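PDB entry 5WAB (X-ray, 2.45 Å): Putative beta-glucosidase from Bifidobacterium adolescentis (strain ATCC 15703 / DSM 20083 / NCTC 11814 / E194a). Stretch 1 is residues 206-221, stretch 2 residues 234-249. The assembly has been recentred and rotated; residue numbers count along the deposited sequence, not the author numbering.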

# COMPACT_ATOMS: atom_id res chain seq x y z
N VAL A 206 24.63 -1.76 1.92
CA VAL A 206 24.43 -2.28 3.27
C VAL A 206 23.08 -2.99 3.33
O VAL A 206 22.04 -2.38 3.03
CB VAL A 206 24.51 -1.16 4.32
CG1 VAL A 206 24.36 -1.74 5.71
CG2 VAL A 206 25.83 -0.41 4.20
N HIS A 207 23.09 -4.26 3.71
CA HIS A 207 21.85 -4.99 3.96
C HIS A 207 21.08 -4.31 5.08
O HIS A 207 21.67 -3.81 6.05
CB HIS A 207 22.14 -6.44 4.34
CG HIS A 207 22.31 -7.36 3.17
ND1 HIS A 207 21.27 -7.69 2.32
CD2 HIS A 207 23.39 -8.03 2.71
CE1 HIS A 207 21.71 -8.52 1.39
NE2 HIS A 207 23.00 -8.74 1.61
N SER A 208 19.75 -4.29 4.96
CA SER A 208 18.95 -3.57 5.94
C SER A 208 19.11 -4.17 7.34
O SER A 208 19.10 -3.43 8.33
CB SER A 208 17.48 -3.57 5.52
OG SER A 208 17.31 -2.98 4.23
N ALA A 209 19.28 -5.49 7.43
CA ALA A 209 19.42 -6.14 8.73
C ALA A 209 20.67 -5.71 9.47
O ALA A 209 20.77 -5.94 10.68
CB ALA A 209 19.42 -7.66 8.55
N GLN A 210 21.59 -5.05 8.77
CA GLN A 210 22.92 -4.72 9.25
C GLN A 210 23.17 -3.22 9.19
O GLN A 210 24.29 -2.77 9.44
CB GLN A 210 23.92 -5.48 8.37
CG GLN A 210 25.35 -5.56 8.81
CD GLN A 210 26.11 -6.53 7.94
OE1 GLN A 210 25.56 -7.55 7.53
NE2 GLN A 210 27.35 -6.21 7.61
N ASN A 211 22.14 -2.43 8.87
CA ASN A 211 22.27 -1.02 8.56
C ASN A 211 21.97 -0.22 9.82
O ASN A 211 20.80 0.03 10.15
CB ASN A 211 21.33 -0.65 7.41
CG ASN A 211 21.68 0.67 6.75
OD1 ASN A 211 22.29 1.55 7.36
ND2 ASN A 211 21.26 0.82 5.49
N ARG A 212 23.01 0.19 10.54
CA ARG A 212 22.80 0.93 11.78
C ARG A 212 22.19 2.30 11.51
O ARG A 212 21.35 2.78 12.28
CB ARG A 212 24.11 1.08 12.55
CG ARG A 212 23.96 1.83 13.85
CD ARG A 212 25.20 1.72 14.70
NE ARG A 212 25.10 2.54 15.90
CZ ARG A 212 24.49 2.15 17.03
NH1 ARG A 212 23.93 0.95 17.11
NH2 ARG A 212 24.45 2.97 18.07
N TRP A 213 22.61 2.95 10.42
CA TRP A 213 22.00 4.22 10.06
C TRP A 213 20.50 4.07 9.87
O TRP A 213 19.72 4.90 10.35
CB TRP A 213 22.65 4.77 8.78
CG TRP A 213 21.98 5.99 8.26
CD1 TRP A 213 22.11 7.27 8.73
CD2 TRP A 213 21.07 6.07 7.15
NE1 TRP A 213 21.34 8.13 7.99
CE2 TRP A 213 20.69 7.42 7.01
CE3 TRP A 213 20.54 5.12 6.27
CZ2 TRP A 213 19.81 7.85 6.02
CZ3 TRP A 213 19.66 5.55 5.29
CH2 TRP A 213 19.30 6.90 5.17
N LEU A 214 20.08 3.01 9.19
CA LEU A 214 18.66 2.81 8.93
C LEU A 214 17.92 2.46 10.21
O LEU A 214 16.95 3.13 10.58
CB LEU A 214 18.49 1.72 7.87
CG LEU A 214 17.07 1.46 7.37
CD1 LEU A 214 16.56 2.65 6.57
CD2 LEU A 214 17.02 0.18 6.54
N LEU A 215 18.38 1.42 10.92
CA LEU A 215 17.64 0.87 12.05
C LEU A 215 17.80 1.68 13.33
O LEU A 215 16.97 1.52 14.24
CB LEU A 215 18.08 -0.57 12.31
CG LEU A 215 17.95 -1.60 11.18
CD1 LEU A 215 18.31 -3.00 11.67
CD2 LEU A 215 16.54 -1.58 10.60
N THR A 216 18.82 2.52 13.44
CA THR A 216 19.07 3.25 14.68
C THR A 216 19.10 4.76 14.46
O THR A 216 18.31 5.47 15.08
CB THR A 216 20.38 2.78 15.33
OG1 THR A 216 20.30 1.37 15.59
CG2 THR A 216 20.62 3.51 16.65
N ASP A 217 19.97 5.25 13.58
CA ASP A 217 20.08 6.70 13.35
C ASP A 217 18.75 7.28 12.90
O ASP A 217 18.25 8.25 13.49
CB ASP A 217 21.16 6.99 12.31
CG ASP A 217 22.54 6.59 12.77
OD1 ASP A 217 22.66 6.13 13.92
OD2 ASP A 217 23.51 6.75 12.00
N VAL A 218 18.15 6.72 11.85
CA VAL A 218 16.90 7.24 11.32
C VAL A 218 15.72 6.77 12.16
O VAL A 218 14.97 7.57 12.74
CB VAL A 218 16.71 6.83 9.85
CG1 VAL A 218 15.31 7.18 9.39
CG2 VAL A 218 17.76 7.50 8.96
N LEU A 219 15.54 5.45 12.23
CA LEU A 219 14.31 4.88 12.77
C LEU A 219 14.08 5.30 14.22
O LEU A 219 12.98 5.73 14.59
CB LEU A 219 14.35 3.36 12.63
CG LEU A 219 13.16 2.55 13.13
CD1 LEU A 219 11.88 2.94 12.40
CD2 LEU A 219 13.44 1.06 12.98
N ARG A 220 15.13 5.22 15.05
CA ARG A 220 14.98 5.46 16.48
C ARG A 220 15.42 6.85 16.92
O ARG A 220 14.67 7.55 17.60
CB ARG A 220 15.75 4.40 17.27
CG ARG A 220 15.15 3.00 17.15
CD ARG A 220 16.05 1.99 17.79
NE ARG A 220 15.40 0.71 18.02
CZ ARG A 220 15.61 -0.36 17.27
NH1 ARG A 220 16.43 -0.29 16.23
NH2 ARG A 220 14.99 -1.50 17.56
N ASP A 221 16.64 7.27 16.55
CA ASP A 221 17.15 8.54 17.05
C ASP A 221 16.43 9.74 16.45
O ASP A 221 16.24 10.75 17.14
CB ASP A 221 18.66 8.64 16.82
CG ASP A 221 19.45 7.65 17.67
OD1 ASP A 221 18.90 7.14 18.67
OD2 ASP A 221 20.64 7.41 17.35
N GLY A 234 15.71 -15.15 6.94
CA GLY A 234 17.00 -15.33 6.32
C GLY A 234 17.76 -14.05 6.08
O GLY A 234 18.90 -14.11 5.59
N ALA A 235 17.18 -12.89 6.41
CA ALA A 235 17.82 -11.61 6.12
C ALA A 235 18.96 -11.27 7.07
O ALA A 235 19.75 -10.37 6.77
CB ALA A 235 16.78 -10.48 6.16
N ASP A 236 19.06 -11.95 8.21
CA ASP A 236 20.13 -11.72 9.17
C ASP A 236 21.33 -12.58 8.76
O ASP A 236 21.29 -13.81 8.89
CB ASP A 236 19.66 -12.05 10.59
CG ASP A 236 20.64 -11.61 11.66
OD1 ASP A 236 21.84 -11.40 11.35
OD2 ASP A 236 20.21 -11.47 12.82
N HIS A 237 22.38 -11.94 8.26
CA HIS A 237 23.55 -12.65 7.77
C HIS A 237 24.70 -12.66 8.77
O HIS A 237 25.51 -13.59 8.76
CB HIS A 237 24.03 -12.03 6.46
CG HIS A 237 23.04 -12.13 5.35
ND1 HIS A 237 21.98 -13.02 5.38
CD2 HIS A 237 22.91 -11.44 4.19
CE1 HIS A 237 21.26 -12.88 4.28
NE2 HIS A 237 21.80 -11.92 3.54
N ASP A 238 24.80 -11.63 9.60
CA ASP A 238 25.84 -11.50 10.62
C ASP A 238 25.16 -11.22 11.95
O ASP A 238 24.67 -10.11 12.17
CB ASP A 238 26.82 -10.38 10.27
CG ASP A 238 28.13 -10.48 11.03
OD1 ASP A 238 28.14 -10.97 12.17
OD2 ASP A 238 29.16 -10.04 10.47
N ARG A 239 25.13 -12.22 12.84
CA ARG A 239 24.40 -12.08 14.10
C ARG A 239 24.90 -10.87 14.88
O ARG A 239 24.10 -10.06 15.36
CB ARG A 239 24.54 -13.35 14.93
CG ARG A 239 23.74 -14.54 14.43
CD ARG A 239 22.24 -14.26 14.38
NE ARG A 239 21.72 -13.72 15.64
CZ ARG A 239 21.34 -14.46 16.68
NH1 ARG A 239 21.45 -15.78 16.64
NH2 ARG A 239 20.87 -13.87 17.77
N VAL A 240 26.22 -10.74 15.03
CA VAL A 240 26.76 -9.64 15.82
C VAL A 240 26.52 -8.31 15.13
O VAL A 240 26.09 -7.33 15.77
CB VAL A 240 28.26 -9.87 16.09
CG1 VAL A 240 28.83 -8.74 16.93
CG2 VAL A 240 28.46 -11.19 16.78
N ALA A 241 26.76 -8.24 13.82
CA ALA A 241 26.58 -6.98 13.10
C ALA A 241 25.13 -6.53 13.13
O ALA A 241 24.85 -5.34 13.32
CB ALA A 241 27.08 -7.13 11.66
N SER A 242 24.19 -7.46 12.95
CA SER A 242 22.77 -7.09 12.97
C SER A 242 22.36 -6.55 14.33
O SER A 242 21.65 -5.55 14.42
CB SER A 242 21.91 -8.29 12.58
OG SER A 242 22.15 -8.68 11.24
N LEU A 243 22.78 -7.22 15.41
CA LEU A 243 22.41 -6.75 16.74
C LEU A 243 22.96 -5.36 17.01
O LEU A 243 22.26 -4.51 17.56
CB LEU A 243 22.92 -7.72 17.80
CG LEU A 243 22.27 -7.49 19.17
CD1 LEU A 243 21.01 -8.34 19.32
CD2 LEU A 243 23.25 -7.72 20.30
N ASN A 244 24.21 -5.11 16.61
CA ASN A 244 24.80 -3.79 16.81
C ASN A 244 24.11 -2.74 15.95
O ASN A 244 24.08 -1.56 16.33
CB ASN A 244 26.30 -3.83 16.51
CG ASN A 244 27.10 -4.44 17.64
OD1 ASN A 244 26.68 -4.41 18.80
ND2 ASN A 244 28.27 -4.99 17.31
N ALA A 245 23.56 -3.13 14.81
CA ALA A 245 22.86 -2.17 13.97
C ALA A 245 21.50 -1.78 14.54
O ALA A 245 20.97 -0.73 14.18
CB ALA A 245 22.68 -2.73 12.56
N GLY A 246 20.93 -2.61 15.42
CA GLY A 246 19.64 -2.31 16.00
C GLY A 246 18.56 -3.34 15.68
O GLY A 246 17.38 -3.11 15.95
N LEU A 247 18.96 -4.48 15.14
CA LEU A 247 18.04 -5.58 14.87
C LEU A 247 17.83 -6.38 16.15
O LEU A 247 18.77 -7.02 16.65
CB LEU A 247 18.58 -6.47 13.76
CG LEU A 247 17.55 -7.50 13.27
CD1 LEU A 247 16.78 -6.94 12.07
CD2 LEU A 247 18.24 -8.81 12.95
N ASN A 248 16.62 -6.36 16.68
CA ASN A 248 16.36 -7.06 17.93
C ASN A 248 16.25 -8.57 17.74
O ASN A 248 16.67 -9.32 18.63
CB ASN A 248 15.07 -6.54 18.57
CG ASN A 248 15.12 -5.06 18.81
OD1 ASN A 248 15.01 -4.26 17.87
ND2 ASN A 248 15.29 -4.67 20.07
N LEU A 249 15.70 -9.03 16.63
CA LEU A 249 15.23 -10.40 16.53
C LEU A 249 15.63 -11.02 15.20
O LEU A 249 15.25 -10.52 14.13
CB LEU A 249 13.71 -10.45 16.69
CG LEU A 249 13.01 -11.81 16.73
CD1 LEU A 249 13.34 -12.59 18.00
CD2 LEU A 249 11.51 -11.64 16.57
O HOH W 1 29.02 -9.06 7.23

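The carbonyl groups at the C-terminal end of a helix have no further turn to bond, and a neighbouring segment that supplies donors can dock there. The contact between residues 206-221 and 234-249 of this putative beta-glucosidase is a worked example. Helices 212-221 and 239-245 run in nearly the same direction, at 17°, but their axes come no closer than 9.3 Å; the closest CA pair, Arg 212 CA and Ala 245 CA at 3.8 Å, brings the start of one helix against the end of the other.

Stretch 2 enters as a loop. The carbonyl O of Ala 235 rests 3.3 Å from Ala 209 CB, a methyl group lying against a carbonyl oxygen. His 237 then turns the edge of its ring toward the face of His 207, with ring planes at 83° and His 237 CD2 lying 3.7 Å from His 207 NE2. Asp 238 caps the second helix through a long, weak bond from Ala 241 N to its OD1 (3.5 Å), much as Asn 211 OD1 caps the first by accepting from Leu 214 N at 3.2 Å. A water weakly links Asp 238 OD2 to Gln 210 NE2.

Within the helix, Ala 241 CB packs 3.7 Å from Gln 210 CG, part of that residue's extended aliphatic portion. Next, Ser 242 CA makes a CA-H...O contact of 3.3 Å with Ala 209 O.

The helix end carries most of the polar chemistry. Asn 244 O accepts a short but weak bond from Arg 212 NH1 (2.6 Å), bent at 128°. Ala 245 CB sits 3.4 Å from Gln 210 C, so a methyl group lies directly against backbone. Ala 245 O receives Thr 216 OG1 at 2.6 Å and also meets Arg 212 CA in a nearly straight CA-H...O contact at 3.4 Å. Gly 246 closes the helix in a Schellman motif. Its positive phi would press a side chain against the preceding carbonyl, and a CB here would also clash with Thr 216 OG1 and Arg 220 NH1. Without one, Arg 220 can reach in, its NH1 donating to Gly 246 O at 3.0 Å.

Beyond the turn, Leu 247 CB lies 4.1 Å from Leu 215 CD1, adding an apolar contact beside these polar ones. Finally, Asn 248 OD1 takes a weak bond from Arg 220 NH2 at 2.8 Å. Both acceptors lie near the guanidinium plane, where its N-H groups point, so one arginine reaches both Gly 246 and Asn 248 just past the helix.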